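Local atomic coordinates of 3,4-dihydroxy-2-butanone 4-phosphate synthase (Acinetobacter baumannii, PDB entry 6MNZ), a protein that probably converts D-ribulose 5-phosphate into formate and 3,4-dihydroxy-2-butanone 4-phosphate, a step of riboflavin biosynthesis that depends on magnesium or manganese. Residues Lys66-Pro71 against Thr119-Pro124. Sequence-based numbering, arbitrary orientation.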
loop_
_atom_site.group_PDB
_atom_site.type_symbol
_atom_site.label_atom_id
_atom_site.label_comp_id
_atom_site.label_asym_id
_atom_site.label_seq_id
_atom_site.Cartn_x
_atom_site.Cartn_y
_atom_site.Cartn_z
ATOM N N LYS A 66 -3.327 17.058 14.793
ATOM C CA LYS A 66 -2.020 17.705 14.748
ATOM C C LYS A 66 -1.965 18.897 15.697
ATOM O O LYS A 66 -1.022 19.029 16.485
ATOM C CB LYS A 66 -1.701 18.140 13.317
ATOM C CG LYS A 66 -0.219 18.089 12.960
ATOM C CD LYS A 66 0.266 16.659 12.758
ATOM C CE LYS A 66 1.784 16.599 12.648
ATOM N NZ LYS A 66 2.298 15.201 12.637
ATOM N N GLN A 67 -3.017 19.718 15.706
ATOM C CA GLN A 67 -3.127 20.776 16.705
ATOM C C GLN A 67 -3.003 20.218 18.118
ATOM O O GLN A 67 -2.377 20.838 18.985
ATOM C CB GLN A 67 -4.456 21.514 16.531
ATOM C CG GLN A 67 -4.783 22.499 17.642
ATOM C CD GLN A 67 -5.990 23.363 17.319
ATOM O OE1 GLN A 67 -6.276 23.641 16.153
ATOM N NE2 GLN A 67 -6.730 23.754 18.349
ATOM N N LEU A 68 -3.544 19.024 18.355
ATOM C CA LEU A 68 -3.449 18.388 19.661
ATOM C C LEU A 68 -2.159 17.601 19.854
ATOM O O LEU A 68 -1.934 17.071 20.947
ATOM C CB LEU A 68 -4.641 17.454 19.883
ATOM C CG LEU A 68 -5.998 18.120 20.109
ATOM C CD1 LEU A 68 -7.102 17.083 20.003
ATOM C CD2 LEU A 68 -6.048 18.824 21.453
ATOM N N ASN A 69 -1.308 17.516 18.834
ATOM C CA ASN A 69 -0.088 16.714 18.898
ATOM C C ASN A 69 -0.406 15.273 19.293
ATOM O O ASN A 69 0.139 14.731 20.258
ATOM C CB ASN A 69 0.923 17.335 19.864
ATOM C CG ASN A 69 2.267 16.630 19.837
ATOM O OD1 ASN A 69 2.563 15.867 18.918
ATOM N ND2 ASN A 69 3.109 16.924 20.817
ATOM N N LEU A 70 -1.408 14.707 18.628
ATOM C CA LEU A 70 -2.091 13.503 19.099
ATOM C C LEU A 70 -2.090 12.454 17.994
ATOM O O LEU A 70 -2.908 12.534 17.062
ATOM C CB LEU A 70 -3.516 13.829 19.528
ATOM C CG LEU A 70 -4.340 12.680 20.106
ATOM C CD1 LEU A 70 -3.668 12.108 21.345
ATOM C CD2 LEU A 70 -5.749 13.154 20.420
ATOM N N PRO A 71 -1.221 11.433 18.077
ATOM C CA PRO A 71 -1.066 10.515 16.940
ATOM C C PRO A 71 -1.915 9.259 17.051
ATOM O O PRO A 71 -2.392 8.918 18.138
ATOM C CB PRO A 71 0.430 10.182 16.971
ATOM C CG PRO A 71 0.784 10.244 18.429
ATOM C CD PRO A 71 -0.157 11.241 19.083
ATOM N N THR A 119 -1.353 20.811 25.702
ATOM C CA THR A 119 -1.303 20.822 27.157
ATOM C C THR A 119 -2.674 20.995 27.800
ATOM O O THR A 119 -2.810 20.749 29.003
ATOM C CB THR A 119 -0.380 21.941 27.646
ATOM O OG1 THR A 119 0.826 21.945 26.872
ATOM C CG2 THR A 119 -0.031 21.747 29.112
ATOM N N ASP A 120 -3.705 21.308 27.017
ATOM C CA ASP A 120 -5.078 21.148 27.475
ATOM C C ASP A 120 -5.472 19.690 27.685
ATOM O O ASP A 120 -6.618 19.434 28.070
ATOM C CB ASP A 120 -6.038 21.798 26.476
ATOM C CG ASP A 120 -5.930 23.310 26.462
ATOM O OD1 ASP A 120 -6.422 23.930 25.495
ATOM O OD2 ASP A 120 -5.278 23.871 27.367
ATOM N N ILE A 121 -4.597 18.737 27.367
ATOM C CA ILE A 121 -4.996 17.346 27.178
ATOM C C ILE A 121 -3.795 16.456 27.466
ATOM O O ILE A 121 -2.646 16.902 27.419
ATOM C CB ILE A 121 -5.554 17.120 25.750
ATOM C CG1 ILE A 121 -6.366 15.826 25.678
ATOM C CG2 ILE A 121 -4.425 17.101 24.709
ATOM C CD1 ILE A 121 -7.675 15.851 26.471
ATOM N N VAL A 122 -4.074 15.212 27.849
ATOM C CA VAL A 122 -3.041 14.263 28.247
ATOM C C VAL A 122 -3.435 12.875 27.758
ATOM O O VAL A 122 -4.608 12.589 27.512
ATOM C CB VAL A 122 -2.810 14.258 29.777
ATOM C CG1 VAL A 122 -2.200 15.576 30.231
ATOM C CG2 VAL A 122 -4.106 13.981 30.531
ATOM N N GLN A 123 -2.465 11.960 27.808
ATOM C CA GLN A 123 -2.654 10.568 27.427
ATOM C C GLN A 123 -1.930 9.684 28.433
ATOM O O GLN A 123 -0.812 10.016 28.850
ATOM C CB GLN A 123 -2.116 10.286 26.018
ATOM C CG GLN A 123 -2.599 11.253 24.954
ATOM C CD GLN A 123 -1.803 12.543 24.929
ATOM O OE1 GLN A 123 -2.370 13.633 25.008
ATOM N NE2 GLN A 123 -0.492 12.428 24.750
ATOM N N PRO A 124 -2.488 8.510 28.771
ATOM C CA PRO A 124 -3.766 7.967 28.298
ATOM C C PRO A 124 -4.933 8.536 29.083
ATOM O O PRO A 124 -4.693 9.284 30.029
ATOM C CB PRO A 124 -3.616 6.467 28.538
ATOM C CG PRO A 124 -2.719 6.373 29.725
ATOM C CD PRO A 124 -1.807 7.579 29.692
#
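L68 and I121 touch as the fully buried pair of this small contact, which holds no hydrogen bond between the two segments. The methyl CD2 of L68 meets the branch methyl CG2 of I121 at 4.0 Å, one side chain slanting across the other. With CG of L68 anti to its carbonyl carbon (chi1 -71°), the leucine brings a methyl to the isoleucine although its CB does not head there; I121 turns its CB toward 66-71 and puts CG2 against the leucine. Branched apolar residues suit such a buried place, since they pack methyl to methyl and bring no polar atom that would need a partner. In the second pair L70 is buried too, and Q123 alone of the four is exposed. CD1 of L70 rests against CG of Q123 at 3.9 Å, with the amide carbon CD at 4.1 Å. The bend at chi2 (82°) folds the glutamine's amide back, so that OE1 also lies near this methyl. At the first pair the backbones stand apart, CA of L68 7.7 Å from CA of I121. E90 of strand 90-91 touches L70, I121 and Q123, and A91 pairs with V122 through backbone hydrogen bonds. At N69 the chain turns with positive phi, and N69 N to K66 O, 2.8 Å, is one of the two bonds of the Schellman motif that typically ends a helix, here helix 62-68, packed against the loop leading into strand 127-131 of the DHBP synthase domain.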